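Local coordinates for protein FmtA (Staphylococcus aureus, PDB 5ZH8) that removes D-alanyl groups from wall teichoic acid and lipoteichoic acid of Staphylococcus aureus as an esterase, and affects methicillin resistance, autolysis and cell wall structure, at residues A[88-92]-A[104-108]; A[119-123]-A[256-261]; A[248-252]-A[283-287]. Numbering follows the deposited sequence.

Contact 1: residues A[88-92]-A[104-108]; sequences FNGSV and KGYGY
A beta hairpin of the large antiparallel sheet in the beta-lactamase-like fold is seen here at its open end, where strands 90-96 and 99-106 pair. Short axes through 90-92 and 104-106 approach to 4.6 Å, their N-to-C directions 156° apart. Phe-88, before the strand, has chi1 t; its CD2 lies 3.6 Å from Tyr-106 CD1, the ring planes oblique at 67°, and its side chain also packs on Leu-363 and Leu-365 of strand 359-365. Asn-89, also t, extends the pairing with its amide: Tyr-108 N donates to Asn-89 OD1 and Asn-89 ND2 to Tyr-108 O, each 2.9 Å. Asn-366 takes a second bond from that ND2. Gly-107 lies next to this amide, its CA 3.3 Å from Asn-89 OD1, at phi/psi 66/-151; a beta carbon there would clash with Asn-89 OD1. Gly-90 (162/-144) forms a hydrogen-bonded pair with Tyr-106: Gly-90 N to Tyr-106 O 2.9 Å, Tyr-106 N to Gly-90 O 2.6 Å. Ser-91 is in a non-hydrogen-bonded pair with Gly-105, CA to CA 4.2 Å, its side chain on the sheet face opposite Val-92. Val-92 pairs with Lys-104 through Val-92 N to Lys-104 O, 2.9 Å, and Lys-104 N to Val-92 O, 3.1 Å. Tyr-106 (chi1 m) and Lys-104 share the face of Val-92; the Tyr-106 hydroxyl is hydrogen-bonded to Asp-80 of helix 74-85, which also forms a salt bridge with Lys-104. On that face Val-92 (chi1 p) sets CG1 3.9 Å from Tyr-106 CE1.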
ATOM      1  N   PHE A  88      15.458  -0.593  -5.505  1.00 48.63           N
ATOM      2  CA  PHE A  88      14.597   0.528  -5.871  1.00 47.54           C
ATOM      3  C   PHE A  88      14.190   0.410  -7.333  1.00 48.51           C
ATOM      4  O   PHE A  88      15.042   0.201  -8.195  1.00 49.61           O
ATOM      5  CB  PHE A  88      15.365   1.831  -5.641  1.00 46.53           C
ATOM      6  CG  PHE A  88      14.610   3.074  -6.018  1.00 45.66           C
ATOM      7  CD1 PHE A  88      13.448   3.440  -5.345  1.00 44.74           C
ATOM      8  CD2 PHE A  88      15.090   3.910  -7.023  1.00 45.93           C
ATOM      9  CE1 PHE A  88      12.771   4.605  -5.685  1.00 43.74           C
ATOM     10  CE2 PHE A  88      14.419   5.075  -7.362  1.00 44.91           C
ATOM     11  CZ  PHE A  88      13.256   5.422  -6.694  1.00 43.71           C
ATOM     12  N   ASN A  89      12.892   0.516  -7.604  1.00 48.57           N
ATOM     13  CA  ASN A  89      12.399   0.561  -8.983  1.00 49.38           C
ATOM     14  C   ASN A  89      11.700   1.895  -9.239  1.00 47.91           C
ATOM     15  O   ASN A  89      10.557   2.096  -8.825  1.00 46.91           O
ATOM     16  CB  ASN A  89      11.456  -0.610  -9.263  1.00 50.83           C
ATOM     17  CG  ASN A  89      11.235  -0.833 -10.748  1.00 52.40           C
ATOM     18  OD1 ASN A  89      11.827  -1.739 -11.337  1.00 54.31           O
ATOM     19  ND2 ASN A  89      10.391  -0.008 -11.364  1.00 51.60           N
ATOM     20  N   GLY A  90      12.403   2.799  -9.913  1.00 47.72           N
ATOM     21  CA  GLY A  90      11.883   4.126 -10.208  1.00 46.78           C
ATOM     22  C   GLY A  90      13.000   5.076 -10.587  1.00 46.79           C
ATOM     23  O   GLY A  90      13.966   4.664 -11.222  1.00 47.90           O
ATOM     24  N   SER A  91      12.882   6.341 -10.181  1.00 45.79           N
ATOM     25  CA  SER A  91      13.835   7.381 -10.582  1.00 46.10           C
ATOM     26  C   SER A  91      14.079   8.395  -9.482  1.00 44.94           C
ATOM     27  O   SER A  91      13.194   8.687  -8.679  1.00 44.23           O
ATOM     28  CB  SER A  91      13.324   8.125 -11.813  1.00 46.91           C
ATOM     29  OG  SER A  91      14.212   9.170 -12.188  1.00 47.51           O
ATOM     30  N   VAL A  92      15.285   8.955  -9.478  1.00 45.28           N
ATOM     31  CA  VAL A  92      15.677   9.949  -8.491  1.00 44.19           C
ATOM     32  C   VAL A  92      16.167  11.204  -9.196  1.00 44.80           C
ATOM     33  O   VAL A  92      16.715  11.141 -10.298  1.00 46.07           O
ATOM     34  CB  VAL A  92      16.775   9.410  -7.539  1.00 44.26           C
ATOM     35  CG1 VAL A  92      18.097   9.196  -8.273  1.00 45.82           C
ATOM     36  CG2 VAL A  92      16.953  10.340  -6.349  1.00 43.21           C
ATOM     37  N   LYS A 104      18.809   9.885 -12.139  1.00 51.45           N
ATOM     38  CA  LYS A 104      19.060   8.498 -12.524  1.00 52.41           C
ATOM     39  C   LYS A 104      17.833   7.614 -12.346  1.00 51.06           C
ATOM     40  O   LYS A 104      17.092   7.745 -11.374  1.00 49.22           O
ATOM     41  CB  LYS A 104      20.234   7.939 -11.708  1.00 53.06           C
ATOM     42  CG  LYS A 104      20.716   6.579 -12.167  1.00 54.87           C
ATOM     43  CD  LYS A 104      22.028   6.199 -11.496  1.00 55.99           C
ATOM     44  CE  LYS A 104      22.542   4.861 -12.017  1.00 57.97           C
ATOM     45  NZ  LYS A 104      23.773   4.400 -11.310  1.00 59.17           N
ATOM     46  N   GLY A 105      17.633   6.714 -13.306  1.00 52.31           N
ATOM     47  CA  GLY A 105      16.543   5.744 -13.273  1.00 51.76           C
ATOM     48  C   GLY A 105      17.047   4.373 -12.861  1.00 52.37           C
ATOM     49  O   GLY A 105      18.183   4.005 -13.163  1.00 53.82           O
ATOM     50  N   TYR A 106      16.198   3.627 -12.161  1.00 51.29           N
ATOM     51  CA  TYR A 106      16.528   2.293 -11.680  1.00 51.78           C
ATOM     52  C   TYR A 106      15.375   1.335 -11.997  1.00 52.16           C
ATOM     53  O   TYR A 106      14.200   1.689 -11.857  1.00 50.99           O
ATOM     54  CB  TYR A 106      16.755   2.320 -10.172  1.00 50.29           C
ATOM     55  CG  TYR A 106      17.871   3.225  -9.687  1.00 49.93           C
ATOM     56  CD1 TYR A 106      17.658   4.589  -9.505  1.00 48.82           C
ATOM     57  CD2 TYR A 106      19.132   2.709  -9.367  1.00 51.02           C
ATOM     58  CE1 TYR A 106      18.676   5.417  -9.043  1.00 48.77           C
ATOM     59  CE2 TYR A 106      20.155   3.530  -8.905  1.00 50.87           C
ATOM     60  CZ  TYR A 106      19.922   4.876  -8.738  1.00 49.74           C
ATOM     61  OH  TYR A 106      20.916   5.689  -8.270  1.00 49.77           O
ATOM     62  N   GLY A 107      15.704   0.112 -12.401  1.00 53.74           N
ATOM     63  CA  GLY A 107      14.679  -0.872 -12.746  1.00 54.64           C
ATOM     64  C   GLY A 107      13.868  -0.483 -13.977  1.00 55.23           C
ATOM     65  O   GLY A 107      14.362   0.231 -14.853  1.00 55.58           O
ATOM     66  N   TYR A 108      12.615  -0.930 -14.028  1.00 55.32           N
ATOM     67  CA  TYR A 108      11.801  -0.827 -15.239  1.00 56.51           C
ATOM     68  C   TYR A 108      10.645   0.163 -15.164  1.00 55.02           C
ATOM     69  O   TYR A 108       9.925   0.234 -14.168  1.00 53.73           O
ATOM     70  CB  TYR A 108      11.259  -2.209 -15.607  1.00 58.70           C
ATOM     71  CG  TYR A 108      12.352  -3.166 -16.011  1.00 60.66           C
ATOM     72  CD1 TYR A 108      13.027  -3.930 -15.058  1.00 60.51           C
ATOM     73  CD2 TYR A 108      12.735  -3.290 -17.340  1.00 62.78           C
ATOM     74  CE1 TYR A 108      14.030  -4.806 -15.428  1.00 62.37           C
ATOM     75  CE2 TYR A 108      13.741  -4.162 -17.715  1.00 64.76           C
ATOM     76  CZ  TYR A 108      14.380  -4.913 -16.760  1.00 64.52           C
ATOM     77  OH  TYR A 108      15.378  -5.772 -17.146  1.00 67.09           O
TER

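Contact 2: residues A[119-123]-A[256-261]; sequences PNTMF and FKKYLA
Two loops more than 130 residues apart are joined by a single backbone bridge in which Met-122 uses both its N and its O. Met-122 N donates to Tyr-259 O (2.8 Å) and Ala-261 N to Met-122 O (2.9 Å), both nearly straight. Both backbones run the same way, with CA pairs Thr-121/Tyr-259, Met-122/Leu-260 and Phe-123/Ala-261 at 4.8 to 5.3 Å. Ahead of the bridge, 256-259 turns back on itself, Tyr-259 N bonding Phe-256 O at 2.9 Å, before Leu-260 and Ala-261 extend (psi 118 and 150).

Asn-120 CB makes a CH-pi contact over the Tyr-259 ring, 3.8 Å from its centroid, while its amide bonds Ser-63 and Leu-65. Met-122 (m, t, p) reaches Phe-256 in an oblique Met-aromatic contact, Met-122 SD 4.9 Å from the ring centroid and Met-122 CE 3.6 Å from Phe-256 CD1; Leu-260 CD1 lies 4.0 Å from Met-122 SD. Ala-261 CB sits 3.7 Å from Thr-121 CG2 and 4.3 Å, off-centre, from the Phe-123 ring centroid.

Phe-123 enters the small sheet of strands 123-124, 288-290 and 248-250. Both hydrogen bonds here are main-chain, so the pairing does not depend on side-chain polarity; side chains add apolar and CH-pi contacts.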
ATOM      1  N   PRO A 119      15.951   9.036 -16.981  1.00 52.82           N
ATOM      2  CA  PRO A 119      15.557  10.380 -16.540  1.00 51.35           C
ATOM      3  C   PRO A 119      14.351  10.942 -17.300  1.00 51.53           C
ATOM      4  O   PRO A 119      13.654  11.813 -16.788  1.00 50.04           O
ATOM      5  CB  PRO A 119      16.812  11.217 -16.809  1.00 52.57           C
ATOM      6  CG  PRO A 119      17.937  10.245 -16.684  1.00 53.71           C
ATOM      7  CD  PRO A 119      17.398   8.956 -17.256  1.00 54.50           C
ATOM      8  N   ASN A 120      14.106  10.434 -18.504  1.00 53.81           N
ATOM      9  CA  ASN A 120      12.936  10.827 -19.295  1.00 54.59           C
ATOM     10  C   ASN A 120      11.612  10.246 -18.797  1.00 53.49           C
ATOM     11  O   ASN A 120      10.549  10.771 -19.133  1.00 53.75           O
ATOM     12  CB  ASN A 120      13.133  10.458 -20.766  1.00 57.54           C
ATOM     13  CG  ASN A 120      13.655  11.613 -21.581  1.00 59.12           C
ATOM     14  OD1 ASN A 120      14.840  11.669 -21.914  1.00 60.60           O
ATOM     15  ND2 ASN A 120      12.773  12.568 -21.881  1.00 59.11           N
ATOM     16  N   THR A 121      11.672   9.173 -18.011  1.00 52.73           N
ATOM     17  CA  THR A 121      10.471   8.550 -17.470  1.00 51.93           C
ATOM     18  C   THR A 121       9.660   9.524 -16.616  1.00 50.12           C
ATOM     19  O   THR A 121      10.192  10.158 -15.692  1.00 48.72           O
ATOM     20  CB  THR A 121      10.810   7.333 -16.603  1.00 51.52           C
ATOM     21  OG1 THR A 121      11.628   6.426 -17.349  1.00 53.73           O
ATOM     22  CG2 THR A 121       9.543   6.622 -16.160  1.00 51.23           C
ATOM     23  N   MET A 122       8.372   9.621 -16.932  1.00 50.45           N
ATOM     24  CA  MET A 122       7.439  10.488 -16.222  1.00 48.94           C
ATOM     25  C   MET A 122       6.520   9.628 -15.365  1.00 48.33           C
ATOM     26  O   MET A 122       5.943   8.658 -15.851  1.00 49.59           O
ATOM     27  CB  MET A 122       6.615  11.303 -17.223  1.00 49.87           C
ATOM     28  CG  MET A 122       7.461  12.214 -18.092  1.00 50.80           C
ATOM     29  SD  MET A 122       6.676  12.737 -19.620  1.00 53.28           S
ATOM     30  CE  MET A 122       5.473  13.927 -19.033  1.00 51.77           C
ATOM     31  N   PHE A 123       6.389   9.994 -14.095  1.00 46.73           N
ATOM     32  CA  PHE A 123       5.618   9.213 -13.134  1.00 46.49           C
ATOM     33  C   PHE A 123       4.340   9.927 -12.744  1.00 46.36           C
ATOM     34  O   PHE A 123       4.312  11.145 -12.653  1.00 45.63           O
ATOM     35  CB  PHE A 123       6.449   8.956 -11.876  1.00 45.04           C
ATOM     36  CG  PHE A 123       7.683   8.149 -12.130  1.00 45.37           C
ATOM     37  CD1 PHE A 123       8.820   8.751 -12.641  1.00 45.36           C
ATOM     38  CD2 PHE A 123       7.703   6.791 -11.872  1.00 45.95           C
ATOM     39  CE1 PHE A 123       9.957   8.012 -12.885  1.00 46.33           C
ATOM     40  CE2 PHE A 123       8.840   6.049 -12.116  1.00 46.72           C
ATOM     41  CZ  PHE A 123       9.970   6.657 -12.623  1.00 46.84           C
ATOM     42  N   PHE A 256       4.017  12.437 -25.062  1.00 66.64           N
ATOM     43  CA  PHE A 256       4.650  11.940 -23.842  1.00 64.47           C
ATOM     44  C   PHE A 256       4.327  10.482 -23.528  1.00 64.80           C
ATOM     45  O   PHE A 256       4.889   9.944 -22.588  1.00 63.51           O
ATOM     46  CB  PHE A 256       4.237  12.806 -22.640  1.00 61.75           C
ATOM     47  CG  PHE A 256       4.473  14.275 -22.839  1.00 61.68           C
ATOM     48  CD1 PHE A 256       5.681  14.858 -22.482  1.00 60.75           C
ATOM     49  CD2 PHE A 256       3.482  15.080 -23.392  1.00 62.73           C
ATOM     50  CE1 PHE A 256       5.896  16.214 -22.673  1.00 60.86           C
ATOM     51  CE2 PHE A 256       3.692  16.436 -23.589  1.00 62.63           C
ATOM     52  CZ  PHE A 256       4.903  17.002 -23.231  1.00 61.80           C
ATOM     53  N   LYS A 257       3.442   9.845 -24.295  1.00 67.16           N
ATOM     54  CA  LYS A 257       3.019   8.457 -24.012  1.00 67.80           C
ATOM     55  C   LYS A 257       4.183   7.468 -23.917  1.00 67.72           C
ATOM     56  O   LYS A 257       4.166   6.549 -23.099  1.00 66.46           O
ATOM     57  CB  LYS A 257       2.010   7.968 -25.058  1.00 71.04           C
ATOM     58  CG  LYS A 257       0.610   8.520 -24.857  1.00 71.27           C
ATOM     59  CD  LYS A 257      -0.397   7.850 -25.782  1.00 74.78           C
ATOM     60  CE  LYS A 257      -1.740   8.556 -25.715  1.00 75.11           C
ATOM     61  NZ  LYS A 257      -2.362   8.485 -24.368  1.00 72.80           N
ATOM     62  N   LYS A 258       5.190   7.683 -24.754  1.00 69.24           N
ATOM     63  CA  LYS A 258       6.436   6.908 -24.752  1.00 69.96           C
ATOM     64  C   LYS A 258       7.089   6.808 -23.371  1.00 66.85           C
ATOM     65  O   LYS A 258       7.714   5.804 -23.050  1.00 66.76           O
ATOM     66  CB  LYS A 258       7.425   7.588 -25.702  1.00 71.96           C
ATOM     67  CG  LYS A 258       8.426   6.683 -26.395  1.00 74.66           C
ATOM     68  CD  LYS A 258       9.317   7.490 -27.340  1.00 76.86           C
ATOM     69  CE  LYS A 258       8.501   8.344 -28.315  1.00 78.91           C
ATOM     70  NZ  LYS A 258       9.290   8.880 -29.461  1.00 81.88           N
ATOM     71  N   TYR A 259       6.954   7.861 -22.569  1.00 64.35           N
ATOM     72  CA  TYR A 259       7.683   7.999 -21.313  1.00 61.74           C
ATOM     73  C   TYR A 259       6.821   7.836 -20.048  1.00 59.11           C
ATOM     74  O   TYR A 259       7.336   7.900 -18.928  1.00 56.84           O
ATOM     75  CB  TYR A 259       8.409   9.354 -21.303  1.00 61.14           C
ATOM     76  CG  TYR A 259       9.476   9.485 -22.386  1.00 63.81           C
ATOM     77  CD1 TYR A 259      10.523   8.568 -22.475  1.00 65.06           C
ATOM     78  CD2 TYR A 259       9.440  10.520 -23.317  1.00 65.49           C
ATOM     79  CE1 TYR A 259      11.496   8.673 -23.455  1.00 67.45           C
ATOM     80  CE2 TYR A 259      10.414  10.634 -24.304  1.00 67.98           C
ATOM     81  CZ  TYR A 259      11.440   9.706 -24.365  1.00 69.02           C
ATOM     82  OH  TYR A 259      12.422   9.794 -25.329  1.00 71.97           O
ATOM     83  N   LEU A 260       5.524   7.596 -20.219  1.00 59.31           N
ATOM     84  CA  LEU A 260       4.618   7.488 -19.075  1.00 57.67           C
ATOM     85  C   LEU A 260       4.794   6.142 -18.377  1.00 57.48           C
ATOM     86  O   LEU A 260       4.546   5.097 -18.969  1.00 60.08           O
ATOM     87  CB  LEU A 260       3.159   7.701 -19.509  1.00 58.70           C
ATOM     88  CG  LEU A 260       2.556   9.125 -19.455  1.00 57.74           C
ATOM     89  CD1 LEU A 260       3.510  10.256 -19.833  1.00 57.17           C
ATOM     90  CD2 LEU A 260       1.296   9.176 -20.304  1.00 59.67           C
ATOM     91  N   ALA A 261       5.207   6.184 -17.116  1.00 55.17           N
ATOM     92  CA  ALA A 261       5.494   4.982 -16.346  1.00 54.80           C
ATOM     93  C   ALA A 261       4.240   4.203 -15.984  1.00 55.34           C
ATOM     94  O   ALA A 261       3.169   4.768 -15.804  1.00 54.84           O
ATOM     95  CB  ALA A 261       6.259   5.344 -15.075  1.00 52.68           C
TER

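Contact 3: residues A[248-252]-A[283-287]; sequences TAFYD and YGAGN
Strand 248-250, an edge of the small three-stranded antiparallel sheet in this beta-lactamase-like domain, here meets the loop leading into the central strand 288-290. Thr-248 to Phe-250 are extended; at Tyr-251 the backbone turns to phi/psi -47/-34, and its N donates to Asn-287 O (3.1 Å, N-H...O 141°), the one hydrogen bond across the pair. The nearest CA atoms, Tyr-251 and Asn-287, are 5.8 Å apart.

The two consecutive aromatics take different rotamers: Phe-250 is m (chi1 -72°) and Tyr-251, just past the strand, is p (chi1 76°). Phe-250 lies beside Tyr-283, itself m, with planes at 30° and centroids 5.4 Å apart, so slid that the rings barely overlap; CD1 of Phe-250 comes 3.7 Å from Tyr-283 CE2. Leu-52 of helix 47-55 packs on both rings, and helix 231-240 lies against Phe-250. Asn-287 (chi1 p, 70°) projects toward 248-252, and its ND2 bonds Leu-279 O.

The loop bends through Gly-284 (109/-18) and Gly-286 (138/56), angles suited to glycine. Gln-129 accepts from Asn-287 N; it belongs to a Ser-Ala-Gln-Lys sequence of the Ser-x-x-Lys type that carries the nucleophile in serine beta-lactamases, so this loop probably borders the active site. Asn-287 OD1 sits at the edge of the Phe-250 ring, 3.6 Å from Phe-250 CD1, and Asn-287 ND2 is 3.9 Å from Tyr-251 CD1.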
ATOM      1  N   THR A 248       6.728  17.299 -18.369  1.00 52.38           N
ATOM      2  CA  THR A 248       5.601  17.175 -17.465  1.00 51.16           C
ATOM      3  C   THR A 248       4.343  17.223 -18.315  1.00 52.85           C
ATOM      4  O   THR A 248       4.214  18.088 -19.189  1.00 54.53           O
ATOM      5  CB  THR A 248       5.566  18.354 -16.483  1.00 49.90           C
ATOM      6  OG1 THR A 248       6.723  18.311 -15.638  1.00 48.86           O
ATOM      7  CG2 THR A 248       4.295  18.331 -15.634  1.00 48.82           C
ATOM      8  N   ALA A 249       3.415  16.306 -18.072  1.00 52.87           N
ATOM      9  CA  ALA A 249       2.254  16.183 -18.944  1.00 54.42           C
ATOM     10  C   ALA A 249       1.045  15.578 -18.256  1.00 53.96           C
ATOM     11  O   ALA A 249       1.164  14.852 -17.272  1.00 52.63           O
ATOM     12  CB  ALA A 249       2.611  15.376 -20.186  1.00 56.60           C
ATOM     13  N   PHE A 250      -0.126  15.909 -18.785  1.00 55.21           N
ATOM     14  CA  PHE A 250      -1.368  15.272 -18.382  1.00 55.40           C
ATOM     15  C   PHE A 250      -1.413  13.886 -19.010  1.00 56.94           C
ATOM     16  O   PHE A 250      -0.842  13.659 -20.071  1.00 58.27           O
ATOM     17  CB  PHE A 250      -2.581  16.113 -18.804  1.00 56.59           C
ATOM     18  CG  PHE A 250      -2.757  17.370 -17.995  1.00 54.73           C
ATOM     19  CD1 PHE A 250      -3.428  17.338 -16.784  1.00 53.72           C
ATOM     20  CD2 PHE A 250      -2.246  18.577 -18.440  1.00 54.53           C
ATOM     21  CE1 PHE A 250      -3.593  18.485 -16.028  1.00 52.50           C
ATOM     22  CE2 PHE A 250      -2.406  19.733 -17.692  1.00 53.43           C
ATOM     23  CZ  PHE A 250      -3.079  19.687 -16.482  1.00 52.32           C
ATOM     24  N   TYR A 251      -2.100  12.970 -18.336  1.00 57.11           N
ATOM     25  CA  TYR A 251      -2.079  11.537 -18.660  1.00 58.70           C
ATOM     26  C   TYR A 251      -2.258  11.153 -20.139  1.00 61.36           C
ATOM     27  O   TYR A 251      -1.674  10.165 -20.588  1.00 62.31           O
ATOM     28  CB  TYR A 251      -3.134  10.807 -17.819  1.00 59.30           C
ATOM     29  CG  TYR A 251      -4.558  11.005 -18.298  1.00 61.82           C
ATOM     30  CD1 TYR A 251      -5.265  12.169 -17.991  1.00 61.69           C
ATOM     31  CD2 TYR A 251      -5.201  10.032 -19.059  1.00 64.73           C
ATOM     32  CE1 TYR A 251      -6.567  12.355 -18.432  1.00 63.81           C
ATOM     33  CE2 TYR A 251      -6.506  10.206 -19.502  1.00 67.03           C
ATOM     34  CZ  TYR A 251      -7.182  11.370 -19.187  1.00 66.58           C
ATOM     35  OH  TYR A 251      -8.479  11.541 -19.624  1.00 69.03           O
ATOM     36  N   ASP A 252      -3.058  11.912 -20.887  1.00 62.80           N
ATOM     37  CA  ASP A 252      -3.425  11.514 -22.246  1.00 65.94           C
ATOM     38  C   ASP A 252      -2.742  12.314 -23.360  1.00 66.62           C
ATOM     39  O   ASP A 252      -3.099  12.172 -24.531  1.00 69.64           O
ATOM     40  CB  ASP A 252      -4.949  11.573 -22.420  1.00 68.13           C
ATOM     41  CG  ASP A 252      -5.459  10.627 -23.508  1.00 71.91           C
ATOM     42  OD1 ASP A 252      -4.849   9.554 -23.728  1.00 72.70           O
ATOM     43  OD2 ASP A 252      -6.478  10.962 -24.156  1.00 74.52           O
ATOM     44  N   TYR A 283      -8.625  15.982 -12.767  1.00 56.44           N
ATOM     45  CA  TYR A 283      -7.853  17.184 -13.084  1.00 55.24           C
ATOM     46  C   TYR A 283      -7.676  18.041 -11.842  1.00 53.60           C
ATOM     47  O   TYR A 283      -8.643  18.591 -11.320  1.00 54.42           O
ATOM     48  CB  TYR A 283      -8.519  17.988 -14.202  1.00 57.08           C
ATOM     49  CG  TYR A 283      -8.262  17.418 -15.578  1.00 58.63           C
ATOM     50  CD1 TYR A 283      -9.028  16.368 -16.068  1.00 60.79           C
ATOM     51  CD2 TYR A 283      -7.245  17.922 -16.385  1.00 58.19           C
ATOM     52  CE1 TYR A 283      -8.791  15.837 -17.323  1.00 62.45           C
ATOM     53  CE2 TYR A 283      -7.002  17.397 -17.641  1.00 59.89           C
ATOM     54  CZ  TYR A 283      -7.783  16.354 -18.106  1.00 61.98           C
ATOM     55  OH  TYR A 283      -7.571  15.820 -19.357  1.00 64.33           O
ATOM     56  N   GLY A 284      -6.440  18.119 -11.359  1.00 51.82           N
ATOM     57  CA  GLY A 284      -6.095  18.947 -10.208  1.00 50.48           C
ATOM     58  C   GLY A 284      -5.768  18.186  -8.938  1.00 49.64           C
ATOM     59  O   GLY A 284      -5.163  18.751  -8.027  1.00 48.66           O
ATOM     60  N   ALA A 285      -6.165  16.918  -8.865  1.00 50.68           N
ATOM     61  CA  ALA A 285      -5.918  16.084  -7.673  1.00 50.34           C
ATOM     62  C   ALA A 285      -5.079  14.829  -7.951  1.00 50.15           C
ATOM     63  O   ALA A 285      -4.915  13.986  -7.064  1.00 49.92           O
ATOM     64  CB  ALA A 285      -7.242  15.696  -7.027  1.00 52.05           C
ATOM     65  N   GLY A 286      -4.562  14.695  -9.175  1.00 50.44           N
ATOM     66  CA  GLY A 286      -3.570  13.662  -9.478  1.00 50.17           C
ATOM     67  C   GLY A 286      -3.720  12.905 -10.785  1.00 51.43           C
ATOM     68  O   GLY A 286      -3.772  11.674 -10.780  1.00 52.27           O
ATOM     69  N   ASN A 287      -3.754  13.630 -11.903  1.00 51.69           N
ATOM     70  CA  ASN A 287      -3.686  13.013 -13.233  1.00 53.00           C
ATOM     71  C   ASN A 287      -2.523  13.582 -14.047  1.00 52.32           C
ATOM     72  O   ASN A 287      -2.555  13.558 -15.279  1.00 54.06           O
ATOM     73  CB  ASN A 287      -5.014  13.171 -13.986  1.00 54.95           C
ATOM     74  CG  ASN A 287      -5.297  14.604 -14.404  1.00 54.72           C
ATOM     75  OD1 ASN A 287      -4.650  15.546 -13.941  1.00 53.06           O
ATOM     76  ND2 ASN A 287      -6.272  14.772 -15.291  1.00 56.43           N
TER

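In the fold
Contact 2 connects the other two. Its centre is about 12 Å from that of contact 1 and about 13 Å from that of contact 3, whereas contacts 1 and 3 lie about 21 Å apart between centres and do not touch. Phe-123 bridges toward the large sheet, its CE1 3.5 Å from Ser-91 CB on the hairpin. Toward contact 3, Met-122 CE lies 3.3 Å from Ala-249 N, and Lys-257 NZ forms a salt bridge with Asp-252 OD1 at 2.8 Å. Segments of contacts 2 and 3 alternate in sequence. Strand 123-124 leads to the Ser-x-x-Lys sequence at helix 129-142, which probably carries the nucleophile, as in serine beta-lactamases; contact 3 reaches that helix through Gln-129.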